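Local structure of pumilio domain-containing protein 7 (Caenorhabditis elegans, 3V71) at residues C178-D192 against R223-V237. The protein binds a consensus sequence in mRNA 3'-untranslated regions and modulates mRNA expression and stability, acting redundantly with puf-5 and puf-6 in oocyte formation and early embryonic divisions. Numbering follows the deposited sequence.
With nucleotides of chain B.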
ATOM      1  N   CYS A 178      -1.917  -7.809  -5.559  1.00 87.69           N
ATOM      2  CA  CYS A 178      -2.848  -7.166  -4.621  1.00 87.46           C
ATOM      3  C   CYS A 178      -3.558  -8.153  -3.718  1.00 77.41           C
ATOM      4  O   CYS A 178      -3.978  -7.794  -2.624  1.00 81.91           O
ATOM      5  CB  CYS A 178      -3.861  -6.250  -5.317  1.00 82.80           C
ATOM      6  SG  CYS A 178      -4.271  -6.708  -6.987  1.00106.81           S
ATOM      7  N   GLN A 179      -3.673  -9.398  -4.156  1.00 73.74           N
ATOM      8  CA  GLN A 179      -4.240 -10.420  -3.289  1.00 75.57           C
ATOM      9  C   GLN A 179      -3.268 -10.947  -2.220  1.00 78.45           C
ATOM     10  O   GLN A 179      -3.691 -11.551  -1.237  1.00 77.48           O
ATOM     11  CB  GLN A 179      -4.874 -11.544  -4.113  1.00 78.84           C
ATOM     12  CG  GLN A 179      -6.390 -11.336  -4.303  1.00 79.86           C
ATOM     13  CD  GLN A 179      -6.980 -12.131  -5.452  1.00 82.25           C
ATOM     14  OE1 GLN A 179      -6.376 -12.245  -6.518  1.00 90.25           O
ATOM     15  NE2 GLN A 179      -8.172 -12.679  -5.242  1.00 84.03           N
ATOM     16  N   ASP A 180      -1.973 -10.677  -2.398  1.00 84.72           N
ATOM     17  CA  ASP A 180      -0.941 -11.125  -1.459  1.00 76.04           C
ATOM     18  C   ASP A 180      -0.832 -10.238  -0.232  1.00 75.79           C
ATOM     19  O   ASP A 180      -0.949  -9.021  -0.326  1.00 78.47           O
ATOM     20  CB  ASP A 180       0.427 -11.205  -2.138  1.00 81.98           C
ATOM     21  CG  ASP A 180       1.582 -11.245  -1.128  1.00 93.22           C
ATOM     22  OD1 ASP A 180       1.991 -12.354  -0.707  1.00 94.13           O
ATOM     23  OD2 ASP A 180       2.078 -10.161  -0.744  1.00 91.45           O
ATOM     24  N   LYS A 181      -0.572 -10.864   0.912  1.00 74.45           N
ATOM     25  CA  LYS A 181      -0.473 -10.176   2.194  1.00 69.36           C
ATOM     26  C   LYS A 181       0.381  -8.908   2.153  1.00 75.30           C
ATOM     27  O   LYS A 181       0.036  -7.890   2.753  1.00 80.27           O
ATOM     28  CB  LYS A 181       0.067 -11.141   3.249  1.00 67.08           C
ATOM     29  CG  LYS A 181       0.107 -10.565   4.648  1.00 70.81           C
ATOM     30  CD  LYS A 181       0.545 -11.609   5.657  1.00 74.44           C
ATOM     31  CE  LYS A 181       0.228 -11.176   7.091  1.00 88.54           C
ATOM     32  NZ  LYS A 181      -1.240 -11.237   7.411  1.00 90.18           N
ATOM     33  N   TYR A 182       1.494  -8.973   1.431  1.00 78.55           N
ATOM     34  CA  TYR A 182       2.487  -7.903   1.445  1.00 76.44           C
ATOM     35  C   TYR A 182       2.447  -7.038   0.188  1.00 84.94           C
ATOM     36  O   TYR A 182       2.699  -5.829   0.247  1.00 86.84           O
ATOM     37  CB  TYR A 182       3.883  -8.496   1.663  1.00 70.20           C
ATOM     38  CG  TYR A 182       3.957  -9.282   2.949  1.00 73.13           C
ATOM     39  CD1 TYR A 182       3.978  -8.627   4.178  1.00 70.71           C
ATOM     40  CD2 TYR A 182       3.966 -10.673   2.943  1.00 68.91           C
ATOM     41  CE1 TYR A 182       4.016  -9.328   5.356  1.00 68.40           C
ATOM     42  CE2 TYR A 182       4.004 -11.388   4.127  1.00 63.25           C
ATOM     43  CZ  TYR A 182       4.032 -10.707   5.334  1.00 70.56           C
ATOM     44  OH  TYR A 182       4.078 -11.397   6.534  1.00 74.62           O
ATOM     45  N   GLY A 183       2.122  -7.656  -0.944  1.00 78.98           N
ATOM     46  CA  GLY A 183       2.079  -6.955  -2.212  1.00 78.84           C
ATOM     47  C   GLY A 183       0.922  -5.980  -2.304  1.00 85.38           C
ATOM     48  O   GLY A 183       0.860  -5.165  -3.217  1.00 88.16           O
ATOM     49  N   CYS A 184      -0.001  -6.071  -1.356  1.00 83.17           N
ATOM     50  CA  CYS A 184      -1.138  -5.169  -1.312  1.00 79.27           C
ATOM     51  C   CYS A 184      -0.708  -3.712  -1.108  1.00 81.28           C
ATOM     52  O   CYS A 184      -1.029  -2.843  -1.917  1.00 80.83           O
ATOM     53  CB  CYS A 184      -2.089  -5.592  -0.200  1.00 88.24           C
ATOM     54  SG  CYS A 184      -3.592  -4.613  -0.123  1.00 96.61           S
ATOM     55  N   ARG A 185       0.019  -3.446  -0.027  1.00 87.62           N
ATOM     56  CA  ARG A 185       0.488  -2.089   0.264  1.00 82.68           C
ATOM     57  C   ARG A 185       1.288  -1.481  -0.891  1.00 79.34           C
ATOM     58  O   ARG A 185       1.274  -0.270  -1.096  1.00 73.75           O
ATOM     59  CB  ARG A 185       1.306  -2.063   1.556  1.00 78.75           C
ATOM     60  CG  ARG A 185       1.934  -0.709   1.870  1.00 86.27           C
ATOM     61  CD  ARG A 185       2.689  -0.726   3.196  1.00 85.65           C
ATOM     62  NE  ARG A 185       3.555   0.438   3.357  1.00 89.55           N
ATOM     63  CZ  ARG A 185       3.249   1.517   4.073  1.00 94.26           C
ATOM     64  NH1 ARG A 185       2.086   1.590   4.709  1.00 83.68           N
ATOM     65  NH2 ARG A 185       4.118   2.525   4.157  1.00 94.84           N
ATOM     66  N   LEU A 186       1.983  -2.322  -1.648  1.00 77.87           N
ATOM     67  CA  LEU A 186       2.713  -1.850  -2.817  1.00 77.42           C
ATOM     68  C   LEU A 186       1.771  -1.243  -3.853  1.00 79.85           C
ATOM     69  O   LEU A 186       2.016  -0.143  -4.362  1.00 76.38           O
ATOM     70  CB  LEU A 186       3.506  -2.990  -3.456  1.00 81.22           C
ATOM     71  CG  LEU A 186       4.266  -2.603  -4.729  1.00 87.43           C
ATOM     72  CD1 LEU A 186       5.383  -1.586  -4.433  1.00 84.34           C
ATOM     73  CD2 LEU A 186       4.822  -3.841  -5.416  1.00 85.80           C
ATOM     74  N   VAL A 187       0.700  -1.975  -4.162  1.00 81.88           N
ATOM     75  CA  VAL A 187      -0.294  -1.544  -5.138  1.00 78.64           C
ATOM     76  C   VAL A 187      -0.901  -0.207  -4.744  1.00 76.37           C
ATOM     77  O   VAL A 187      -1.069   0.680  -5.582  1.00 75.36           O
ATOM     78  CB  VAL A 187      -1.432  -2.561  -5.274  1.00 78.66           C
ATOM     79  CG1 VAL A 187      -2.298  -2.192  -6.455  1.00 80.01           C
ATOM     80  CG2 VAL A 187      -0.883  -3.961  -5.443  1.00 78.20           C
ATOM     81  N   GLN A 188      -1.234  -0.069  -3.466  1.00 69.18           N
ATOM     82  CA  GLN A 188      -1.721   1.198  -2.943  1.00 72.31           C
ATOM     83  C   GLN A 188      -0.732   2.323  -3.215  1.00 78.37           C
ATOM     84  O   GLN A 188      -1.105   3.388  -3.708  1.00 79.02           O
ATOM     85  CB  GLN A 188      -1.977   1.090  -1.441  1.00 76.76           C
ATOM     86  CG  GLN A 188      -2.945  -0.023  -1.064  1.00 81.02           C
ATOM     87  CD  GLN A 188      -3.229  -0.071   0.423  1.00 83.01           C
ATOM     88  OE1 GLN A 188      -3.209  -1.144   1.044  1.00 84.36           O
ATOM     89  NE2 GLN A 188      -3.499   1.094   1.008  1.00 80.18           N
ATOM     90  N   GLN A 189       0.535   2.072  -2.895  1.00 81.75           N
ATOM     91  CA  GLN A 189       1.590   3.068  -3.034  1.00 74.09           C
ATOM     92  C   GLN A 189       1.850   3.436  -4.478  1.00 73.97           C
ATOM     93  O   GLN A 189       2.076   4.605  -4.780  1.00 76.62           O
ATOM     94  CB  GLN A 189       2.885   2.570  -2.403  1.00 81.71           C
ATOM     95  CG  GLN A 189       2.855   2.490  -0.891  1.00 85.88           C
ATOM     96  CD  GLN A 189       4.032   1.710  -0.344  1.00 90.76           C
ATOM     97  OE1 GLN A 189       4.658   0.922  -1.058  1.00 89.88           O
ATOM     98  NE2 GLN A 189       4.345   1.931   0.927  1.00 99.84           N
ATOM     99  N   VAL A 190       1.845   2.444  -5.364  1.00 67.40           N
ATOM    100  CA  VAL A 190       2.022   2.709  -6.791  1.00 74.32           C
ATOM    101  C   VAL A 190       0.953   3.663  -7.306  1.00 81.94           C
ATOM    102  O   VAL A 190       1.244   4.611  -8.044  1.00 80.15           O
ATOM    103  CB  VAL A 190       1.931   1.432  -7.627  1.00 76.30           C
ATOM    104  CG1 VAL A 190       1.810   1.784  -9.108  1.00 76.25           C
ATOM    105  CG2 VAL A 190       3.132   0.555  -7.381  1.00 80.17           C
ATOM    106  N   ILE A 191      -0.289   3.383  -6.920  1.00 77.31           N
ATOM    107  CA  ILE A 191      -1.422   4.220  -7.262  1.00 75.99           C
ATOM    108  C   ILE A 191      -1.242   5.615  -6.695  1.00 77.92           C
ATOM    109  O   ILE A 191      -1.273   6.600  -7.424  1.00 82.89           O
ATOM    110  CB  ILE A 191      -2.717   3.617  -6.713  1.00 80.21           C
ATOM    111  CG1 ILE A 191      -3.111   2.397  -7.539  1.00 80.58           C
ATOM    112  CG2 ILE A 191      -3.836   4.648  -6.706  1.00 78.89           C
ATOM    113  CD1 ILE A 191      -4.321   1.692  -7.007  1.00 81.99           C
ATOM    114  N   ASP A 192      -1.056   5.694  -5.386  1.00 77.20           N
ATOM    115  CA  ASP A 192      -0.807   6.969  -4.738  1.00 84.47           C
ATOM    116  C   ASP A 192       0.188   7.803  -5.554  1.00 91.53           C
ATOM    117  O   ASP A 192       0.053   9.021  -5.679  1.00 94.02           O
ATOM    118  CB  ASP A 192      -0.256   6.726  -3.336  1.00 83.53           C
ATOM    119  CG  ASP A 192      -0.467   7.905  -2.420  1.00 95.01           C
ATOM    120  OD1 ASP A 192      -0.406   9.051  -2.914  1.00 96.39           O
ATOM    121  OD2 ASP A 192      -0.709   7.688  -1.210  1.00 99.41           O
ATOM    122  N   ARG A 223     -14.085  -9.989  -7.017  1.00 83.47           N
ATOM    123  CA  ARG A 223     -13.150 -10.935  -6.417  1.00 79.13           C
ATOM    124  C   ARG A 223     -12.186 -10.210  -5.492  1.00 77.29           C
ATOM    125  O   ARG A 223     -11.850 -10.707  -4.421  1.00 77.59           O
ATOM    126  CB  ARG A 223     -12.368 -11.694  -7.489  1.00 84.15           C
ATOM    127  CG  ARG A 223     -11.264 -12.591  -6.935  1.00 88.41           C
ATOM    128  CD  ARG A 223     -10.653 -13.458  -8.024  1.00 98.35           C
ATOM    129  NE  ARG A 223     -11.671 -14.250  -8.707  1.00113.78           N
ATOM    130  CZ  ARG A 223     -12.029 -15.475  -8.341  1.00115.34           C
ATOM    131  NH1 ARG A 223     -11.441 -16.053  -7.301  1.00107.00           N
ATOM    132  NH2 ARG A 223     -12.973 -16.124  -9.018  1.00116.16           N
ATOM    133  N   LEU A 224     -11.748  -9.028  -5.909  1.00 72.85           N
ATOM    134  CA  LEU A 224     -10.825  -8.243  -5.103  1.00 76.04           C
ATOM    135  C   LEU A 224     -11.455  -7.771  -3.799  1.00 74.12           C
ATOM    136  O   LEU A 224     -10.841  -7.852  -2.734  1.00 74.05           O
ATOM    137  CB  LEU A 224     -10.316  -7.041  -5.894  1.00 77.25           C
ATOM    138  CG  LEU A 224      -9.337  -7.345  -7.026  1.00 77.04           C
ATOM    139  CD1 LEU A 224      -8.882  -6.051  -7.664  1.00 77.29           C
ATOM    140  CD2 LEU A 224      -8.148  -8.147  -6.523  1.00 73.25           C
ATOM    141  N   SER A 225     -12.681  -7.271  -3.888  1.00 74.59           N
ATOM    142  CA  SER A 225     -13.369  -6.722  -2.729  1.00 68.93           C
ATOM    143  C   SER A 225     -13.666  -7.802  -1.701  1.00 72.01           C
ATOM    144  O   SER A 225     -13.802  -7.539  -0.506  1.00 72.81           O
ATOM    145  CB  SER A 225     -14.656  -6.050  -3.172  1.00 63.88           C
ATOM    146  OG  SER A 225     -14.393  -5.111  -4.194  1.00 67.71           O
ATOM    147  N   SER A 226     -13.752  -9.033  -2.180  1.00 76.28           N
ATOM    148  CA  SER A 226     -14.100 -10.159  -1.334  1.00 75.14           C
ATOM    149  C   SER A 226     -12.872 -10.864  -0.773  1.00 77.15           C
ATOM    150  O   SER A 226     -13.002 -11.799   0.020  1.00 74.92           O
ATOM    151  CB  SER A 226     -14.960 -11.139  -2.129  1.00 69.73           C
ATOM    152  OG  SER A 226     -16.191 -10.528  -2.453  1.00 73.90           O
ATOM    153  N   ASN A 227     -11.691 -10.401  -1.189  1.00 75.64           N
ATOM    154  CA  ASN A 227     -10.422 -11.023  -0.837  1.00 65.08           C
ATOM    155  C   ASN A 227      -9.814 -10.464   0.441  1.00 74.89           C
ATOM    156  O   ASN A 227      -9.860  -9.258   0.687  1.00 73.98           O
ATOM    157  CB  ASN A 227      -9.433 -10.871  -1.981  1.00 72.13           C
ATOM    158  CG  ASN A 227      -8.032 -11.298  -1.598  1.00 74.18           C
ATOM    159  OD1 ASN A 227      -7.245 -10.503  -1.090  1.00 72.53           O
ATOM    160  ND2 ASN A 227      -7.711 -12.556  -1.853  1.00 73.95           N
ATOM    161  N   GLU A 228      -9.225 -11.365   1.227  1.00 74.67           N
ATOM    162  CA  GLU A 228      -8.682 -11.092   2.552  1.00 71.22           C
ATOM    163  C   GLU A 228      -7.758  -9.880   2.653  1.00 73.47           C
ATOM    164  O   GLU A 228      -7.659  -9.248   3.709  1.00 75.40           O
ATOM    165  CB  GLU A 228      -7.932 -12.328   3.038  1.00 74.01           C
ATOM    166  CG  GLU A 228      -7.413 -12.218   4.451  1.00 84.13           C
ATOM    167  CD  GLU A 228      -6.730 -13.491   4.909  1.00 92.09           C
ATOM    168  OE1 GLU A 228      -6.649 -14.441   4.087  1.00 81.95           O
ATOM    169  OE2 GLU A 228      -6.284 -13.532   6.086  1.00 87.06           O
ATOM    170  N   PHE A 229      -7.064  -9.573   1.565  1.00 69.21           N
ATOM    171  CA  PHE A 229      -6.157  -8.435   1.541  1.00 70.60           C
ATOM    172  C   PHE A 229      -6.588  -7.407   0.484  1.00 73.02           C
ATOM    173  O   PHE A 229      -6.729  -6.219   0.787  1.00 72.68           O
ATOM    174  CB  PHE A 229      -4.711  -8.907   1.307  1.00 73.73           C
ATOM    175  CG  PHE A 229      -4.273  -9.996   2.251  1.00 73.36           C
ATOM    176  CD1 PHE A 229      -3.958  -9.705   3.572  1.00 74.59           C
ATOM    177  CD2 PHE A 229      -4.191 -11.313   1.827  1.00 73.08           C
ATOM    178  CE1 PHE A 229      -3.573 -10.709   4.448  1.00 71.17           C
ATOM    179  CE2 PHE A 229      -3.805 -12.320   2.702  1.00 69.60           C
ATOM    180  CZ  PHE A 229      -3.499 -12.016   4.011  1.00 67.85           C
ATOM    181  N   ALA A 230      -6.827  -7.866  -0.742  1.00 67.65           N
ATOM    182  CA  ALA A 230      -7.115  -6.959  -1.855  1.00 69.96           C
ATOM    183  C   ALA A 230      -8.201  -5.942  -1.542  1.00 73.00           C
ATOM    184  O   ALA A 230      -8.222  -4.859  -2.122  1.00 73.23           O
ATOM    185  CB  ALA A 230      -7.466  -7.736  -3.112  1.00 68.55           C
ATOM    186  N   ASN A 231      -9.108  -6.295  -0.636  1.00 72.35           N
ATOM    187  CA  ASN A 231     -10.181  -5.390  -0.270  1.00 64.69           C
ATOM    188  C   ASN A 231      -9.633  -4.063   0.225  1.00 63.98           C
ATOM    189  O   ASN A 231     -10.299  -3.041   0.152  1.00 66.67           O
ATOM    190  CB  ASN A 231     -11.109  -6.022   0.772  1.00 72.48           C
ATOM    191  CG  ASN A 231     -10.494  -6.089   2.167  1.00 63.51           C
ATOM    192  OD1 ASN A 231     -10.555  -5.133   2.935  1.00 59.55           O
ATOM    193  ND2 ASN A 231      -9.948  -7.241   2.510  1.00 62.19           N
ATOM    194  N   TYR A 232      -8.406  -4.077   0.718  1.00 69.18           N
ATOM    195  CA  TYR A 232      -7.809  -2.869   1.263  1.00 67.58           C
ATOM    196  C   TYR A 232      -7.407  -1.908   0.149  1.00 64.19           C
ATOM    197  O   TYR A 232      -7.324  -0.700   0.359  1.00 62.46           O
ATOM    198  CB  TYR A 232      -6.602  -3.219   2.116  1.00 57.41           C
ATOM    199  CG  TYR A 232      -6.915  -3.696   3.509  1.00 56.39           C
ATOM    200  CD1 TYR A 232      -7.301  -2.799   4.499  1.00 57.84           C
ATOM    201  CD2 TYR A 232      -6.781  -5.035   3.851  1.00 57.37           C
ATOM    202  CE1 TYR A 232      -7.577  -3.226   5.788  1.00 51.54           C
ATOM    203  CE2 TYR A 232      -7.049  -5.472   5.142  1.00 58.80           C
ATOM    204  CZ  TYR A 232      -7.447  -4.563   6.103  1.00 56.66           C
ATOM    205  OH  TYR A 232      -7.706  -4.992   7.391  1.00 62.60           O
ATOM    206  N   VAL A 233      -7.158  -2.453  -1.036  1.00 65.52           N
ATOM    207  CA  VAL A 233      -6.858  -1.636  -2.213  1.00 74.65           C
ATOM    208  C   VAL A 233      -8.109  -0.928  -2.729  1.00 68.94           C
ATOM    209  O   VAL A 233      -8.091   0.268  -3.018  1.00 61.93           O
ATOM    210  CB  VAL A 233      -6.318  -2.486  -3.360  1.00 75.36           C
ATOM    211  CG1 VAL A 233      -6.119  -1.621  -4.594  1.00 74.63           C
ATOM    212  CG2 VAL A 233      -5.023  -3.166  -2.949  1.00 76.66           C
ATOM    213  N   ILE A 234      -9.186  -1.693  -2.855  1.00 67.29           N
ATOM    214  CA  ILE A 234     -10.486  -1.147  -3.199  1.00 63.66           C
ATOM    215  C   ILE A 234     -10.832   0.019  -2.285  1.00 64.17           C
ATOM    216  O   ILE A 234     -11.096   1.124  -2.762  1.00 66.19           O
ATOM    217  CB  ILE A 234     -11.570  -2.220  -3.099  1.00 62.53           C
ATOM    218  CG1 ILE A 234     -11.157  -3.446  -3.910  1.00 64.50           C
ATOM    219  CG2 ILE A 234     -12.906  -1.678  -3.572  1.00 65.73           C
ATOM    220  CD1 ILE A 234     -10.830  -3.129  -5.353  1.00 71.34           C
ATOM    221  N   GLN A 235     -10.818  -0.222  -0.976  1.00 55.77           N
ATOM    222  CA  GLN A 235     -11.072   0.838  -0.008  1.00 59.75           C
ATOM    223  C   GLN A 235     -10.132   2.026  -0.206  1.00 70.84           C
ATOM    224  O   GLN A 235     -10.512   3.169   0.030  1.00 74.17           O
ATOM    225  CB  GLN A 235     -10.923   0.333   1.427  1.00 67.43           C
ATOM    226  CG  GLN A 235     -11.454  -1.051   1.691  1.00 66.27           C
ATOM    227  CD  GLN A 235     -11.745  -1.278   3.158  1.00 66.53           C
ATOM    228  OE1 GLN A 235     -12.214  -0.374   3.851  1.00 67.64           O
ATOM    229  NE2 GLN A 235     -11.475  -2.490   3.642  1.00 64.07           N
ATOM    230  N   TYR A 236      -8.894   1.763  -0.610  1.00 67.11           N
ATOM    231  CA  TYR A 236      -7.992   2.859  -0.896  1.00 67.66           C
ATOM    232  C   TYR A 236      -8.594   3.736  -1.993  1.00 72.53           C
ATOM    233  O   TYR A 236      -8.809   4.930  -1.798  1.00 78.35           O
ATOM    234  CB  TYR A 236      -6.606   2.357  -1.308  1.00 71.71           C
ATOM    235  CG  TYR A 236      -5.623   3.490  -1.516  1.00 73.09           C
ATOM    236  CD1 TYR A 236      -5.032   4.129  -0.437  1.00 73.58           C
ATOM    237  CD2 TYR A 236      -5.315   3.940  -2.788  1.00 74.57           C
ATOM    238  CE1 TYR A 236      -4.159   5.174  -0.620  1.00 78.85           C
ATOM    239  CE2 TYR A 236      -4.448   4.985  -2.983  1.00 79.86           C
ATOM    240  CZ  TYR A 236      -3.868   5.599  -1.897  1.00 87.23           C
ATOM    241  OH  TYR A 236      -2.992   6.644  -2.095  1.00 94.01           O
ATOM    242  N   VAL A 237      -8.877   3.131  -3.141  1.00 68.42           N
ATOM    243  CA  VAL A 237      -9.461   3.842  -4.276  1.00 73.80           C
ATOM    244  C   VAL A 237     -10.694   4.676  -3.900  1.00 73.20           C
ATOM    245  O   VAL A 237     -10.878   5.790  -4.385  1.00 72.98           O
ATOM    246  CB  VAL A 237      -9.832   2.854  -5.411  1.00 68.85           C
ATOM    247  CG1 VAL A 237     -10.595   3.566  -6.522  1.00 61.31           C
ATOM    248  CG2 VAL A 237      -8.574   2.160  -5.947  1.00 58.63           C
TER
ATOM    249  P     A B   7      -6.447  -7.687  11.553  1.00 94.41           P
ATOM    250  OP1   A B   7      -5.570  -8.611  12.310  1.00100.19           O
ATOM    251  OP2   A B   7      -7.251  -6.689  12.304  1.00 80.11           O
ATOM    252  O5'   A B   7      -5.614  -6.954  10.413  1.00 92.97           O
ATOM    253  C5'   A B   7      -4.216  -7.161  10.270  1.00 83.16           C
ATOM    254  C4'   A B   7      -3.846  -7.466   8.838  1.00 82.67           C
ATOM    255  O4'   A B   7      -4.756  -6.786   7.937  1.00 83.24           O
ATOM    256  C3'   A B   7      -2.479  -6.989   8.394  1.00 86.69           C
ATOM    257  O3'   A B   7      -1.437  -7.853   8.793  1.00 94.06           O
ATOM    258  C2'   A B   7      -2.642  -6.865   6.884  1.00 84.47           C
ATOM    259  O2'   A B   7      -2.620  -8.144   6.264  1.00 87.13           O
ATOM    260  C1'   A B   7      -4.059  -6.332   6.798  1.00 72.09           C
ATOM    261  N9    A B   7      -4.118  -4.860   6.782  1.00 66.32           N
ATOM    262  C8    A B   7      -4.461  -4.056   7.841  1.00 61.97           C
ATOM    263  N7    A B   7      -4.502  -2.776   7.545  1.00 61.25           N
ATOM    264  C5    A B   7      -4.180  -2.754   6.196  1.00 59.95           C
ATOM    265  C6    A B   7      -4.061  -1.688   5.306  1.00 65.57           C
ATOM    266  N6    A B   7      -4.269  -0.440   5.726  1.00 71.96           N
ATOM    267  N1    A B   7      -3.721  -1.951   4.013  1.00 62.30           N
ATOM    268  C2    A B   7      -3.527  -3.236   3.665  1.00 65.11           C
ATOM    269  N3    A B   7      -3.613  -4.339   4.424  1.00 65.47           N
ATOM    270  C4    A B   7      -3.949  -4.023   5.696  1.00 65.51           C
ATOM    271  P     U B   6     -12.191 -10.151  12.846  1.00 83.31           P
ATOM    272  OP1   U B   6     -11.415 -11.397  12.651  1.00 86.52           O
ATOM    273  OP2   U B   6     -12.138  -9.469  14.163  1.00 76.91           O
ATOM    274  O5'   U B   6     -11.846  -9.113  11.690  1.00 80.26           O
ATOM    275  C5'   U B   6     -10.576  -8.478  11.630  1.00 77.40           C
ATOM    276  C4'   U B   6      -9.884  -8.755  10.317  1.00 83.00           C
ATOM    277  O4'   U B   6     -10.736  -8.351   9.217  1.00 86.53           O
ATOM    278  C3'   U B   6      -8.585  -8.002  10.073  1.00 84.45           C
ATOM    279  O3'   U B   6      -7.474  -8.596  10.718  1.00 83.22           O
ATOM    280  C2'   U B   6      -8.473  -7.996   8.553  1.00 84.53           C
ATOM    281  O2'   U B   6      -7.925  -9.220   8.082  1.00 99.65           O
ATOM    282  C1'   U B   6      -9.945  -7.924   8.128  1.00 79.61           C
ATOM    283  N1    U B   6     -10.349  -6.546   7.740  1.00 74.52           N
ATOM    284  C2    U B   6     -10.361  -6.283   6.375  1.00 64.81           C
ATOM    285  O2    U B   6     -10.067  -7.131   5.549  1.00 64.01           O
ATOM    286  N3    U B   6     -10.709  -5.005   6.015  1.00 53.59           N
ATOM    287  C4    U B   6     -11.060  -3.971   6.863  1.00 59.64           C
ATOM    288  O4    U B   6     -11.354  -2.862   6.388  1.00 55.91           O
ATOM    289  C5    U B   6     -11.028  -4.323   8.259  1.00 58.76           C
ATOM    290  C6    U B   6     -10.676  -5.561   8.650  1.00 64.08           C
ATOM    291  P     U B   8      -0.137  -7.252   9.515  1.00 94.02           P
ATOM    292  OP1   U B   8       0.558  -8.388  10.158  1.00 95.36           O
ATOM    293  OP2   U B   8      -0.589  -6.114  10.360  1.00 77.83           O
ATOM    294  O5'   U B   8       0.721  -6.705   8.292  1.00 85.21           O
ATOM    295  C5'   U B   8       0.786  -7.418   7.065  1.00 82.02           C
ATOM    296  C4'   U B   8       1.078  -6.494   5.911  1.00 85.58           C
ATOM    297  O4'   U B   8      -0.093  -5.688   5.621  1.00 85.73           O
ATOM    298  C3'   U B   8       2.183  -5.473   6.140  1.00 87.56           C
ATOM    299  O3'   U B   8       3.484  -6.015   5.955  1.00 82.36           O
ATOM    300  C2'   U B   8       1.827  -4.365   5.149  1.00 87.61           C
ATOM    301  O2'   U B   8       2.251  -4.708   3.836  1.00 93.98           O
ATOM    302  C1'   U B   8       0.300  -4.404   5.180  1.00 81.44           C
ATOM    303  N1    U B   8      -0.273  -3.392   6.094  1.00 79.98           N
ATOM    304  C2    U B   8      -0.412  -2.105   5.603  1.00 80.00           C
ATOM    305  O2    U B   8      -0.072  -1.785   4.477  1.00 78.14           O
ATOM    306  N3    U B   8      -0.962  -1.200   6.479  1.00 76.74           N
ATOM    307  C4    U B   8      -1.386  -1.455   7.771  1.00 76.46           C
ATOM    308  O4    U B   8      -1.860  -0.532   8.434  1.00 77.51           O
ATOM    309  C5    U B   8      -1.220  -2.812   8.207  1.00 71.59           C
ATOM    310  C6    U B   8      -0.686  -3.714   7.371  1.00 76.40           C
TER
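Lys181 lies over one face of the Phe229 ring. Its CA stands 3.6 Å from the ring centroid, a CH-pi contact, and CB and CG continue over the CE1-CZ side. With CG anti to the backbone N (chi1 -175°), the lysine chain runs across the ring toward the RNA backbone. Val233 is a knob among Cys178, Cys184, Val187 and Gln188; its CG2 meets Cys184 SG at 3.5 Å. Further along, Tyr236 turns a face to Gln188 CB and an edge to Ile191 CG2. Helices 183-192 and 231-237 run nearly parallel, their axes 20° apart, joining predicted Pumilio repeats 5 and 6.

On the RNA side, the A7 base of chain B lies flat over one Tyr232 ring face, its C4 3.3 Å above the ring plane. Asn231 OD1 accepts from U6 N3 of chain B and from Gln235 NE2, which also donates to U6 O4 at 2.8 Å; Asn231 ND2 donates to U6 O2. Replacing Tyr232 with an alanine removes the ring and would probably leave one A7 face uncovered. The chemistry thus divides: a largely apolar centre round Val233, flanked by polar side chains, joins the repeats, while Tyr232 covers A7 and two amides bond U6.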